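PDB 5D1I: cyclic nucleotide-binding protein from Brucella abortus biovar 1, which is of unknown function but has a cyclic nucleotide-binding-like beta-barrel fold and may belong to a family of DNA-binding transcription factors. Local coordinates for residues 12-17 / 39-44; 48-53 / 59-64; 70-75 / 79-84; 93-98 / 119-124. One frame throughout, in Å; residues are numbered along the deposited sequence.

Contact 1 (12-17 / 39-44); sequences DDDIRI and AERLVL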
loop_
_atom_site.group_PDB
_atom_site.type_symbol
_atom_site.label_atom_id
_atom_site.label_comp_id
_atom_site.label_asym_id
_atom_site.label_seq_id
_atom_site.Cartn_x
_atom_site.Cartn_y
_atom_site.Cartn_z
ATOM N N ASP A 12 -3.707 -14.004 11.570
ATOM C CA ASP A 12 -2.506 -14.257 10.778
ATOM C C ASP A 12 -2.659 -13.721 9.358
ATOM O O ASP A 12 -1.696 -13.239 8.756
ATOM C CB ASP A 12 -2.199 -15.755 10.738
ATOM C CG ASP A 12 -2.190 -16.384 12.117
ATOM O OD1 ASP A 12 -1.820 -15.687 13.085
ATOM O OD2 ASP A 12 -2.557 -17.572 12.233
ATOM N N ASP A 13 -3.872 -13.817 8.825
ATOM C CA ASP A 13 -4.165 -13.275 7.504
ATOM C C ASP A 13 -4.123 -11.750 7.545
ATOM O O ASP A 13 -3.574 -11.109 6.644
ATOM C CB ASP A 13 -5.531 -13.759 7.009
ATOM C CG ASP A 13 -5.637 -15.275 6.968
ATOM O OD1 ASP A 13 -4.585 -15.946 6.888
ATOM O OD2 ASP A 13 -6.772 -15.794 7.013
ATOM N N ASP A 14 -4.706 -11.179 8.597
ATOM C CA ASP A 14 -4.722 -9.729 8.786
ATOM C C ASP A 14 -3.313 -9.153 8.824
ATOM O O ASP A 14 -3.010 -8.179 8.135
ATOM C CB ASP A 14 -5.459 -9.359 10.074
ATOM C CG ASP A 14 -6.941 -9.635 9.994
ATOM O OD1 ASP A 14 -7.438 -9.888 8.875
ATOM O OD2 ASP A 14 -7.615 -9.589 11.042
ATOM N N ILE A 15 -2.462 -9.762 9.641
ATOM C CA ILE A 15 -1.076 -9.334 9.767
ATOM C C ILE A 15 -0.360 -9.353 8.417
ATOM O O ILE A 15 0.321 -8.392 8.058
ATOM C CB ILE A 15 -0.315 -10.210 10.773
ATOM C CG1 ILE A 15 -0.853 -9.967 12.190
ATOM C CG2 ILE A 15 1.179 -9.930 10.707
ATOM C CD1 ILE A 15 -0.177 -10.798 13.254
ATOM N N ARG A 16 -0.526 -10.435 7.661
ATOM C CA ARG A 16 0.116 -10.538 6.354
ATOM C C ARG A 16 -0.358 -9.428 5.424
ATOM O O ARG A 16 0.447 -8.792 4.745
ATOM C CB ARG A 16 -0.151 -11.899 5.706
ATOM C CG ARG A 16 0.666 -12.122 4.439
ATOM C CD ARG A 16 0.067 -13.190 3.535
ATOM N NE ARG A 16 -1.304 -12.876 3.140
ATOM C CZ ARG A 16 -1.636 -12.012 2.184
ATOM N NH1 ARG A 16 -0.697 -11.352 1.514
ATOM N NH2 ARG A 16 -2.914 -11.800 1.901
ATOM N N ILE A 17 -1.667 -9.199 5.404
ATOM C CA ILE A 17 -2.250 -8.176 4.539
ATOM C C ILE A 17 -1.745 -6.786 4.917
ATOM O O ILE A 17 -1.315 -6.018 4.056
ATOM C CB ILE A 17 -3.793 -8.189 4.604
ATOM C CG1 ILE A 17 -4.347 -9.442 3.929
ATOM C CG2 ILE A 17 -4.365 -6.960 3.928
ATOM C CD1 ILE A 17 -5.859 -9.490 3.896
ATOM N N ALA A 39 -7.232 -2.558 14.930
ATOM C CA ALA A 39 -8.089 -2.372 13.770
ATOM C C ALA A 39 -9.540 -2.729 14.063
ATOM O O ALA A 39 -9.823 -3.540 14.941
ATOM C CB ALA A 39 -7.577 -3.202 12.624
ATOM N N GLU A 40 -10.455 -2.115 13.320
ATOM C CA GLU A 40 -11.870 -2.467 13.396
ATOM C C GLU A 40 -12.288 -3.221 12.137
ATOM O O GLU A 40 -11.993 -2.792 11.021
ATOM C CB GLU A 40 -12.730 -1.213 13.579
ATOM C CG GLU A 40 -14.207 -1.491 13.811
ATOM C CD GLU A 40 -15.056 -0.231 13.780
ATOM O OE1 GLU A 40 -16.192 -0.264 14.301
ATOM O OE2 GLU A 40 -14.593 0.790 13.228
ATOM N N ARG A 41 -12.967 -4.350 12.321
ATOM C CA ARG A 41 -13.462 -5.148 11.203
ATOM C C ARG A 41 -14.878 -4.739 10.822
ATOM O O ARG A 41 -15.758 -4.670 11.677
ATOM C CB ARG A 41 -13.436 -6.637 11.552
ATOM C CG ARG A 41 -12.065 -7.283 11.504
ATOM C CD ARG A 41 -11.754 -7.792 10.108
ATOM N NE ARG A 41 -10.816 -8.910 10.131
ATOM C CZ ARG A 41 -10.510 -9.644 9.069
ATOM N NH1 ARG A 41 -11.074 -9.381 7.899
ATOM N NH2 ARG A 41 -9.652 -10.649 9.172
ATOM N N LEU A 42 -15.102 -4.480 9.539
ATOM C CA LEU A 42 -16.427 -4.094 9.067
ATOM C C LEU A 42 -16.894 -4.994 7.935
ATOM O O LEU A 42 -16.144 -5.272 7.004
ATOM C CB LEU A 42 -16.430 -2.639 8.595
ATOM C CG LEU A 42 -16.227 -1.557 9.653
ATOM C CD1 LEU A 42 -16.175 -0.182 9.004
ATOM C CD2 LEU A 42 -17.339 -1.623 10.687
ATOM N N VAL A 43 -18.140 -5.447 8.017
ATOM C CA VAL A 43 -18.737 -6.193 6.919
ATOM C C VAL A 43 -19.681 -5.283 6.144
ATOM O O VAL A 43 -20.660 -4.776 6.692
ATOM C CB VAL A 43 -19.492 -7.435 7.414
ATOM C CG1 VAL A 43 -20.241 -8.086 6.265
ATOM C CG2 VAL A 43 -18.522 -8.420 8.044
ATOM N N LEU A 44 -19.369 -5.072 4.870
ATOM C CA LEU A 44 -20.137 -4.171 4.024
ATOM C C LEU A 44 -21.056 -4.949 3.100
ATOM O O LEU A 44 -20.594 -5.767 2.306
ATOM C CB LEU A 44 -19.207 -3.285 3.190
ATOM C CG LEU A 44 -18.050 -2.598 3.918
ATOM C CD1 LEU A 44 -17.169 -1.857 2.929
ATOM C CD2 LEU A 44 -18.567 -1.653 4.991
#
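Arg41, on strand 40-44, reaches across to Asp14 of helix 11-18, and the two side chains approach from opposite directions. From CB the arginine first serves as a spacer: the chain bends at chi2 (-88°), the turn about CB-CG, and this kink carries the polar end over to the helix. NE is the first atom of the group to come near the carboxylate, at 3.4 Å from Asp14 OD2. Beyond CZ, the NH2 atom is modelled too close to Asp14 OD1, so the detail of the salt bridge between them is doubtful, although the pairing of opposite charges is plausible. As modelled, the carboxylate and guanidinium planes are 59° apart and Asp14 OD1 lies over a guanidinium face, an orientation that shares the same doubt. The pair joins helix 11-18 to strand 40-44 of the beta barrel of the cyclic nucleotide-binding fold, where this strand runs antiparallel to strand 111-117. Arginine suits the place because its long arm spans a gap in which the nearest CA atoms, those of Asp14 and Ala39, are still 9.5 Å apart. NH1 turns to a second acid, forming a salt bridge with Glu112 OE1. Asp14 is buried, and its side chain also packs on Ile114 of strand 111-117.

Contact 2 (48-53 / 59-64); sequences RELFRE and CAYIIV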
loop_
_atom_site.group_PDB
_atom_site.type_symbol
_atom_site.label_atom_id
_atom_site.label_comp_id
_atom_site.label_asym_id
_atom_site.label_seq_id
_atom_site.Cartn_x
_atom_site.Cartn_y
_atom_site.Cartn_z
ATOM N N ARG A 48 -23.465 -0.847 -0.262
ATOM C CA ARG A 48 -23.127 0.079 0.816
ATOM C C ARG A 48 -21.982 1.004 0.435
ATOM O O ARG A 48 -20.961 0.573 -0.108
ATOM C CB ARG A 48 -22.753 -0.654 2.103
ATOM C CG ARG A 48 -22.263 0.312 3.178
ATOM C CD ARG A 48 -21.939 -0.356 4.487
ATOM N NE ARG A 48 -21.607 0.621 5.519
ATOM C CZ ARG A 48 -21.402 0.317 6.795
ATOM N NH1 ARG A 48 -21.496 -0.941 7.198
ATOM N NH2 ARG A 48 -21.104 1.269 7.667
ATOM N N GLU A 49 -22.151 2.283 0.734
ATOM C CA GLU A 49 -21.068 3.229 0.553
ATOM C C GLU A 49 -20.296 3.403 1.839
ATOM O O GLU A 49 -20.873 3.549 2.919
ATOM C CB GLU A 49 -21.597 4.566 0.069
ATOM C CG GLU A 49 -22.162 4.500 -1.323
ATOM C CD GLU A 49 -22.550 5.854 -1.839
ATOM O OE1 GLU A 49 -21.656 6.714 -1.988
ATOM O OE2 GLU A 49 -23.752 6.057 -2.092
ATOM N N LEU A 50 -18.977 3.371 1.704
ATOM C CA LEU A 50 -18.068 3.530 2.822
ATOM C C LEU A 50 -17.994 4.998 3.227
ATOM O O LEU A 50 -17.993 5.333 4.411
ATOM C CB LEU A 50 -16.686 3.004 2.436
ATOM C CG LEU A 50 -15.841 2.315 3.501
ATOM C CD1 LEU A 50 -16.713 1.464 4.407
ATOM C CD2 LEU A 50 -14.778 1.472 2.820
ATOM N N PHE A 51 -17.947 5.867 2.226
ATOM C CA PHE A 51 -17.798 7.298 2.449
ATOM C C PHE A 51 -18.182 8.088 1.207
ATOM O O PHE A 51 -18.268 7.532 0.113
ATOM C CB PHE A 51 -16.357 7.627 2.847
ATOM C CG PHE A 51 -15.321 6.992 1.957
ATOM C CD1 PHE A 51 -15.123 7.439 0.660
ATOM C CD2 PHE A 51 -14.537 5.951 2.424
ATOM C CE1 PHE A 51 -14.171 6.863 -0.147
ATOM C CE2 PHE A 51 -13.586 5.371 1.618
ATOM C CZ PHE A 51 -13.400 5.824 0.332
ATOM N N ARG A 52 -18.389 9.390 1.373
ATOM C CA ARG A 52 -18.684 10.250 0.236
ATOM C C ARG A 52 -17.419 10.954 -0.241
ATOM O O ARG A 52 -16.563 11.318 0.559
ATOM C CB ARG A 52 -19.765 11.273 0.598
ATOM C CG ARG A 52 -20.153 12.210 -0.540
ATOM C CD ARG A 52 -21.667 12.348 -0.659
ATOM N NE ARG A 52 -22.056 13.175 -1.798
ATOM C CZ ARG A 52 -22.798 14.277 -1.709
ATOM N NH1 ARG A 52 -23.247 14.688 -0.529
ATOM N NH2 ARG A 52 -23.102 14.965 -2.802
ATOM N N GLU A 53 -17.301 11.115 -1.554
ATOM C CA GLU A 53 -16.227 11.893 -2.154
ATOM C C GLU A 53 -16.172 13.297 -1.552
ATOM O O GLU A 53 -17.193 13.974 -1.452
ATOM C CB GLU A 53 -16.435 11.968 -3.666
ATOM C CG GLU A 53 -15.339 12.663 -4.440
ATOM C CD GLU A 53 -15.569 12.578 -5.935
ATOM O OE1 GLU A 53 -14.639 12.181 -6.666
ATOM O OE2 GLU A 53 -16.690 12.900 -6.381
ATOM N N CYS A 59 -9.416 7.991 8.720
ATOM C CA CYS A 59 -9.110 6.573 8.811
ATOM C C CYS A 59 -8.903 5.968 7.441
ATOM O O CYS A 59 -9.352 6.516 6.435
ATOM C CB CYS A 59 -10.227 5.826 9.540
ATOM S SG CYS A 59 -11.786 5.776 8.625
ATOM N N ALA A 60 -8.227 4.825 7.418
ATOM C CA ALA A 60 -7.993 4.087 6.191
ATOM C C ALA A 60 -8.711 2.752 6.243
ATOM O O ALA A 60 -8.899 2.176 7.317
ATOM C CB ALA A 60 -6.500 3.881 5.962
ATOM N N TYR A 61 -9.115 2.271 5.076
ATOM C CA TYR A 61 -9.763 0.976 4.953
ATOM C C TYR A 61 -8.914 0.063 4.090
ATOM O O TYR A 61 -8.486 0.452 3.007
ATOM C CB TYR A 61 -11.158 1.114 4.336
ATOM C CG TYR A 61 -12.115 1.978 5.123
ATOM C CD1 TYR A 61 -12.924 1.427 6.109
ATOM C CD2 TYR A 61 -12.225 3.341 4.872
ATOM C CE1 TYR A 61 -13.803 2.205 6.831
ATOM C CE2 TYR A 61 -13.108 4.129 5.590
ATOM C CZ TYR A 61 -13.892 3.555 6.569
ATOM O OH TYR A 61 -14.776 4.325 7.290
ATOM N N ILE A 62 -8.678 -1.156 4.562
ATOM C CA ILE A 62 -7.969 -2.141 3.762
ATOM C C ILE A 62 -8.926 -3.277 3.456
ATOM O O ILE A 62 -9.559 -3.822 4.361
ATOM C CB ILE A 62 -6.710 -2.687 4.477
ATOM C CG1 ILE A 62 -5.698 -1.565 4.736
ATOM C CG2 ILE A 62 -6.062 -3.776 3.650
ATOM C CD1 ILE A 62 -5.893 -0.835 6.049
ATOM N N ILE A 63 -9.051 -3.616 2.178
ATOM C CA ILE A 63 -9.952 -4.687 1.767
ATOM C C ILE A 63 -9.345 -6.051 2.054
ATOM O O ILE A 63 -8.204 -6.319 1.683
ATOM C CB ILE A 63 -10.295 -4.599 0.272
ATOM C CG1 ILE A 63 -10.944 -3.255 -0.051
ATOM C CG2 ILE A 63 -11.221 -5.743 -0.134
ATOM C CD1 ILE A 63 -11.259 -3.077 -1.524
ATOM N N VAL A 64 -10.115 -6.902 2.723
ATOM C CA VAL A 64 -9.713 -8.278 2.969
ATOM C C VAL A 64 -10.350 -9.198 1.933
ATOM O O VAL A 64 -9.658 -9.906 1.204
ATOM C CB VAL A 64 -10.106 -8.741 4.383
ATOM C CG1 VAL A 64 -9.752 -10.209 4.585
ATOM C CG2 VAL A 64 -9.426 -7.875 5.429
#
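Leu50 sets its branch point over one face of the Tyr61 ring, while Phe51 meets the same ring with its edge. The leucine is centred on the aromatic face: its CG sits 3.7 Å from the Tyr61 ring centroid and only 5° off the ring normal, a CH-pi contact. Its two methyls then divide the ring between them, CD2 coming to 3.6 Å from Tyr61 CG near the root and CD1 to 3.9 Å from Tyr61 CE1 further out. A branched aliphatic side chain suits this place, since its fork spreads over the ring and its CG hydrogen can probably point at the pi face. Tyr61 and Leu50 run past each other in opposite senses, and so do Tyr61 and Phe51. The chain turns a corner at Leu50, as strands do where they pass from one sheet of a beta barrel to the other, and Tyr61 stands on strand 56-63 of the facing sheet; the contact therefore fills the interior of the cupin-type barrel on which cyclic nucleotide-binding domains are built. Phe51, with CG in the crowded position between backbone N and carbonyl carbon (chi1 48°), turns its rim to the tyrosine, CD2 lying 3.9 Å from Tyr61 CE2. The Phe51 ring is also in a cation-pi contact with Arg101. Leu42 touches Tyr61 and Leu44 touches Leu50, both from strand 40-44.

Contact 3 (70-75 / 79-84); sequences LFHEGD and VTIRPV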
loop_
_atom_site.group_PDB
_atom_site.type_symbol
_atom_site.label_atom_id
_atom_site.label_comp_id
_atom_site.label_asym_id
_atom_site.label_seq_id
_atom_site.Cartn_x
_atom_site.Cartn_y
_atom_site.Cartn_z
ATOM N N LEU A 70 -14.593 2.260 -7.129
ATOM C CA LEU A 70 -14.242 3.653 -6.888
ATOM C C LEU A 70 -14.845 4.513 -7.984
ATOM O O LEU A 70 -14.804 4.145 -9.155
ATOM C CB LEU A 70 -12.725 3.839 -6.853
ATOM C CG LEU A 70 -11.929 2.947 -5.901
ATOM C CD1 LEU A 70 -10.453 3.318 -5.952
ATOM C CD2 LEU A 70 -12.463 3.065 -4.481
ATOM N N PHE A 71 -15.399 5.662 -7.617
ATOM C CA PHE A 71 -16.073 6.496 -8.603
ATOM C C PHE A 71 -15.958 7.984 -8.294
ATOM O O PHE A 71 -15.621 8.374 -7.177
ATOM C CB PHE A 71 -17.553 6.098 -8.711
ATOM C CG PHE A 71 -18.316 6.200 -7.412
ATOM C CD1 PHE A 71 -18.903 7.398 -7.026
ATOM C CD2 PHE A 71 -18.460 5.098 -6.589
ATOM C CE1 PHE A 71 -19.610 7.490 -5.836
ATOM C CE2 PHE A 71 -19.162 5.185 -5.400
ATOM C CZ PHE A 71 -19.739 6.380 -5.024
ATOM N N HIS A 72 -16.231 8.807 -9.301
ATOM C CA HIS A 72 -16.321 10.249 -9.116
ATOM C C HIS A 72 -17.769 10.687 -9.248
ATOM O O HIS A 72 -18.499 10.166 -10.087
ATOM C CB HIS A 72 -15.450 10.994 -10.130
ATOM C CG HIS A 72 -13.988 10.968 -9.805
ATOM N ND1 HIS A 72 -13.490 11.394 -8.593
ATOM C CD2 HIS A 72 -12.918 10.574 -10.535
ATOM C CE1 HIS A 72 -12.175 11.258 -8.588
ATOM N NE2 HIS A 72 -11.802 10.762 -9.754
ATOM N N GLU A 73 -18.183 11.639 -8.421
ATOM C CA GLU A 73 -19.537 12.171 -8.506
ATOM C C GLU A 73 -19.618 13.194 -9.638
ATOM O O GLU A 73 -19.079 14.295 -9.528
ATOM C CB GLU A 73 -19.955 12.799 -7.175
ATOM C CG GLU A 73 -21.409 12.551 -6.798
ATOM C CD GLU A 73 -21.631 11.196 -6.148
ATOM O OE1 GLU A 73 -20.882 10.850 -5.207
ATOM O OE2 GLU A 73 -22.559 10.481 -6.578
ATOM N N GLY A 74 -20.286 12.823 -10.725
ATOM C CA GLY A 74 -20.354 13.667 -11.907
ATOM C C GLY A 74 -21.589 14.547 -11.964
ATOM O O GLY A 74 -22.416 14.535 -11.053
ATOM N N ASP A 75 -21.712 15.311 -13.045
ATOM C CA ASP A 75 -22.822 16.243 -13.209
ATOM C C ASP A 75 -24.169 15.535 -13.232
ATOM O O ASP A 75 -25.166 16.067 -12.745
ATOM C CB ASP A 75 -22.650 17.062 -14.491
ATOM C CG ASP A 75 -21.492 18.036 -14.409
ATOM O OD1 ASP A 75 -21.224 18.555 -13.305
ATOM O OD2 ASP A 75 -20.847 18.283 -15.451
ATOM N N VAL A 79 -19.605 8.414 -11.831
ATOM C CA VAL A 79 -18.793 7.975 -12.957
ATOM C C VAL A 79 -17.692 7.056 -12.434
ATOM O O VAL A 79 -16.823 7.474 -11.665
ATOM C CB VAL A 79 -18.180 9.159 -13.732
ATOM C CG1 VAL A 79 -17.281 8.653 -14.849
ATOM C CG2 VAL A 79 -19.279 10.052 -14.294
ATOM N N THR A 80 -17.749 5.796 -12.848
ATOM C CA THR A 80 -16.849 4.768 -12.350
ATOM C C THR A 80 -15.392 5.050 -12.708
ATOM O O THR A 80 -15.083 5.454 -13.829
ATOM C CB THR A 80 -17.260 3.381 -12.899
ATOM O OG1 THR A 80 -18.519 3.000 -12.326
ATOM C CG2 THR A 80 -16.223 2.322 -12.565
ATOM N N ILE A 81 -14.502 4.859 -11.739
ATOM C CA ILE A 81 -13.068 4.915 -11.992
ATOM C C ILE A 81 -12.544 3.520 -12.301
ATOM O O ILE A 81 -12.147 3.229 -13.428
ATOM C CB ILE A 81 -12.297 5.490 -10.793
ATOM C CG1 ILE A 81 -12.827 6.878 -10.437
ATOM C CG2 ILE A 81 -10.814 5.556 -11.099
ATOM C CD1 ILE A 81 -12.168 7.476 -9.225
ATOM N N ARG A 82 -12.566 2.661 -11.285
ATOM C CA ARG A 82 -12.076 1.291 -11.396
ATOM C C ARG A 82 -12.497 0.505 -10.157
ATOM O O ARG A 82 -12.829 1.100 -9.135
ATOM C CB ARG A 82 -10.551 1.272 -11.537
ATOM C CG ARG A 82 -9.833 1.690 -10.262
ATOM C CD ARG A 82 -8.320 1.658 -10.399
ATOM N NE ARG A 82 -7.694 1.444 -9.097
ATOM C CZ ARG A 82 -7.402 2.418 -8.245
ATOM N NH1 ARG A 82 -7.669 3.675 -8.561
ATOM N NH2 ARG A 82 -6.848 2.133 -7.076
ATOM N N PRO A 83 -12.494 -0.833 -10.242
ATOM C CA PRO A 83 -12.753 -1.641 -9.042
ATOM C C PRO A 83 -11.483 -1.920 -8.234
ATOM O O PRO A 83 -10.394 -1.956 -8.803
ATOM C CB PRO A 83 -13.324 -2.937 -9.618
ATOM C CG PRO A 83 -12.668 -3.058 -10.950
ATOM C CD PRO A 83 -12.518 -1.647 -11.470
ATOM N N VAL A 84 -11.622 -2.100 -6.923
ATOM C CA VAL A 84 -10.498 -2.526 -6.089
ATOM C C VAL A 84 -10.877 -3.758 -5.276
ATOM O O VAL A 84 -12.045 -3.950 -4.927
ATOM C CB VAL A 84 -10.022 -1.407 -5.137
ATOM C CG1 VAL A 84 -9.224 -0.363 -5.905
ATOM C CG2 VAL A 84 -11.205 -0.772 -4.404
#
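The beta hairpin of strands 68-74 and 77-84 carries a classic beta bulge: Ile81 and Arg82 both stand opposite Leu70. Nearer the turn the pairing is regular, with His72 and Val79 a hydrogen-bonded antiparallel pair, His72 N to Val79 O 2.8 Å and Val79 N to His72 O 2.7 Å. At the bulge, Leu70 O accepts Ile81 N at 2.7 Å and, weakly, Arg82 N, while Leu70 N donates a hydrogen bond to Arg82 O. The extra residue lets Ile81 turn its side chain onto the His72 ring, with CG1 anti to the carbonyl carbon (chi1 -57°). Ile81 CD1 lies over that ring face in a CH-pi contact, 3.6 Å from the centroid. The ring's ND1 is probably hydrogen-bonded to Glu53, at a distance too short to trust. Arg82, extended from CG to NE, is buried against the second subunit, bonding through NH1 to Glu25 O and through NH2 to Gly19 O there, so the hairpin contributes to the dimer. Leucine suits position 70 because it can fork: CD2 packs on Val84 CG2, while CD1 lies 3.6 Å above the Arg82 guanidinium plane and 3.9 Å from Val84 CG1.

Contact 4 (93-98 / 119-124); sequences MALIAQ and SIFRRI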
loop_
_atom_site.group_PDB
_atom_site.type_symbol
_atom_site.label_atom_id
_atom_site.label_comp_id
_atom_site.label_asym_id
_atom_site.label_seq_id
_atom_site.Cartn_x
_atom_site.Cartn_y
_atom_site.Cartn_z
HETATM N N MSE A 93 -3.385 8.105 3.123
HETATM C CA MSE A 93 -2.837 9.427 3.414
HETATM C C MSE A 93 -3.531 10.095 4.600
HETATM O O MSE A 93 -2.972 10.993 5.233
HETATM C CB MSE A 93 -2.935 10.327 2.181
HETATM C CG MSE A 93 -2.007 9.935 1.043
HETATM SE SE MSE A 93 -0.144 9.808 1.608
HETATM C CE MSE A 93 0.052 7.870 1.582
ATOM N N ALA A 94 -4.752 9.666 4.895
ATOM C CA ALA A 94 -5.494 10.234 6.018
ATOM C C ALA A 94 -4.793 9.947 7.340
ATOM O O ALA A 94 -4.987 10.665 8.315
ATOM C CB ALA A 94 -6.914 9.698 6.048
ATOM N N LEU A 95 -3.970 8.904 7.360
ATOM C CA LEU A 95 -3.282 8.485 8.576
ATOM C C LEU A 95 -2.135 9.417 8.939
ATOM O O LEU A 95 -1.691 9.443 10.089
ATOM C CB LEU A 95 -2.748 7.057 8.424
ATOM C CG LEU A 95 -3.769 5.934 8.231
ATOM C CD1 LEU A 95 -3.063 4.595 8.104
ATOM C CD2 LEU A 95 -4.766 5.904 9.372
ATOM N N ILE A 96 -1.648 10.179 7.962
ATOM C CA ILE A 96 -0.458 11.000 8.178
ATOM C C ILE A 96 -0.613 12.454 7.749
ATOM O O ILE A 96 0.328 13.236 7.869
ATOM C CB ILE A 96 0.758 10.415 7.435
ATOM C CG1 ILE A 96 0.513 10.410 5.926
ATOM C CG2 ILE A 96 1.065 9.009 7.937
ATOM C CD1 ILE A 96 1.710 9.964 5.113
ATOM N N ALA A 97 -1.788 12.820 7.245
ATOM C CA ALA A 97 -2.013 14.188 6.790
ATOM C C ALA A 97 -3.490 14.546 6.812
ATOM O O ALA A 97 -4.347 13.667 6.854
ATOM C CB ALA A 97 -1.447 14.378 5.392
ATOM N N GLN A 98 -3.788 15.840 6.799
ATOM C CA GLN A 98 -5.178 16.275 6.749
ATOM C C GLN A 98 -5.686 16.085 5.326
ATOM O O GLN A 98 -5.166 16.686 4.389
ATOM C CB GLN A 98 -5.317 17.731 7.203
ATOM C CG GLN A 98 -6.752 18.134 7.508
ATOM C CD GLN A 98 -6.897 18.879 8.821
ATOM O OE1 GLN A 98 -7.260 20.055 8.839
ATOM N NE2 GLN A 98 -6.626 18.193 9.930
ATOM N N SER A 119 -5.876 7.553 15.087
ATOM C CA SER A 119 -5.482 7.462 16.493
ATOM C C SER A 119 -4.760 6.151 16.829
ATOM O O SER A 119 -3.789 6.153 17.586
ATOM C CB SER A 119 -6.702 7.631 17.401
ATOM O OG SER A 119 -7.548 6.498 17.335
ATOM N N ILE A 120 -5.230 5.040 16.271
ATOM C CA ILE A 120 -4.585 3.752 16.502
ATOM C C ILE A 120 -3.184 3.763 15.918
ATOM O O ILE A 120 -2.221 3.384 16.582
ATOM C CB ILE A 120 -5.393 2.581 15.898
ATOM C CG1 ILE A 120 -6.573 2.233 16.802
ATOM C CG2 ILE A 120 -4.518 1.347 15.733
ATOM C CD1 ILE A 120 -6.158 1.688 18.154
ATOM N N PHE A 121 -3.082 4.208 14.669
ATOM C CA PHE A 121 -1.799 4.323 13.992
ATOM C C PHE A 121 -0.820 5.154 14.811
ATOM O O PHE A 121 0.338 4.772 14.989
ATOM C CB PHE A 121 -1.992 4.935 12.604
ATOM C CG PHE A 121 -0.715 5.129 11.840
ATOM C CD1 PHE A 121 -0.008 4.042 11.358
ATOM C CD2 PHE A 121 -0.233 6.402 11.586
ATOM C CE1 PHE A 121 1.170 4.217 10.646
ATOM C CE2 PHE A 121 0.942 6.584 10.873
ATOM C CZ PHE A 121 1.643 5.486 10.403
ATOM N N ARG A 122 -1.303 6.280 15.328
ATOM C CA ARG A 122 -0.475 7.177 16.128
ATOM C C ARG A 122 0.032 6.512 17.409
ATOM O O ARG A 122 1.203 6.659 17.768
ATOM C CB ARG A 122 -1.252 8.449 16.489
ATOM C CG ARG A 122 -0.386 9.522 17.145
ATOM C CD ARG A 122 -1.149 10.346 18.170
ATOM N NE ARG A 122 -1.410 9.597 19.396
ATOM C CZ ARG A 122 -2.623 9.337 19.877
ATOM N NH1 ARG A 122 -3.702 9.770 19.242
ATOM N NH2 ARG A 122 -2.757 8.646 21.001
ATOM N N ARG A 123 -0.852 5.789 18.096
ATOM C CA ARG A 123 -0.505 5.125 19.355
ATOM C C ARG A 123 0.618 4.112 19.170
ATOM O O ARG A 123 1.464 3.941 20.044
ATOM C CB ARG A 123 -1.723 4.421 19.960
ATOM C CG ARG A 123 -2.803 5.341 20.500
ATOM C CD ARG A 123 -3.905 4.542 21.186
ATOM N NE ARG A 123 -3.509 4.086 22.517
ATOM C CZ ARG A 123 -4.141 3.139 23.203
ATOM N NH1 ARG A 123 -5.199 2.532 22.676
ATOM N NH2 ARG A 123 -3.713 2.792 24.412
ATOM N N ILE A 124 0.619 3.434 18.030
ATOM C CA ILE A 124 1.639 2.432 17.757
ATOM C C ILE A 124 3.010 3.085 17.597
ATOM O O ILE A 124 4.019 2.546 18.042
ATOM C CB ILE A 124 1.292 1.617 16.502
ATOM C CG1 ILE A 124 -0.041 0.898 16.714
ATOM C CG2 ILE A 124 2.392 0.616 16.185
ATOM C CD1 ILE A 124 -0.320 -0.167 15.709
#
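Apolar contacts join Phe121 of helix 118-124 to Leu95 and Ile96. The aromatic ring offers its CD2-CE2 side to both: Leu95 CB stands 4.1 Å from Phe121 CD2, and Ile96 CG2 lies 3.8 Å from Phe121 CE2. The Ile96 and Phe121 side chains cross at a slant. With CG anti to the backbone N (chi1 178°), the phenylalanine extends from its helix toward the 3-10 turn at 93-95, and its large flat group spans the gap where the CA atoms of Leu95 and Phe121 are 7.0 Å apart. A polar atom touches the ring as well: Leu95 O is 3.7 Å from Phe121 CD2, a van der Waals approach. Within the turn itself, Ile96 N bonds to Met93 O at 3.1 Å and closes the turn that leads into Ile96. The turn and its sequence are consistent with the phosphate-binding cassette, the segment that in cyclic nucleotide-binding relatives holds the ligand's phosphate. Leu95 also packs on Leu23 and Phe24, while Phe121 touches Phe27; Ile96, at the surface, meets selenomethionine Met93 of the second subunit. The turn is packed between strand 56-63, through Ala60, and helix 118-124, through Phe121.

In the fold
Contacts 1 and 2 touch, with centres about 13 Å apart: Ile17 packs on Ile62, Leu44 on Leu50 and Arg41 on Val64, so helix 11-18 and strand 40-44 both pack on the segments of contact 2. The centre of contact 2 lies about 5 Å from the centre of the chain. Glu53 bonds to the backbone N of Glu73 and probably to His72 in contact 3 (centres about 14 Å apart), and Ala60 meets Leu95 in contact 4 (centres about 16 Å apart). Contacts 3 and 4, about 26 Å apart between centres, both reach the second subunit. Arg101, beside Phe51, probably corresponds to the phosphate-binding arginine of relatives, which would place contacts 2 and 4 near the presumed nucleotide pocket.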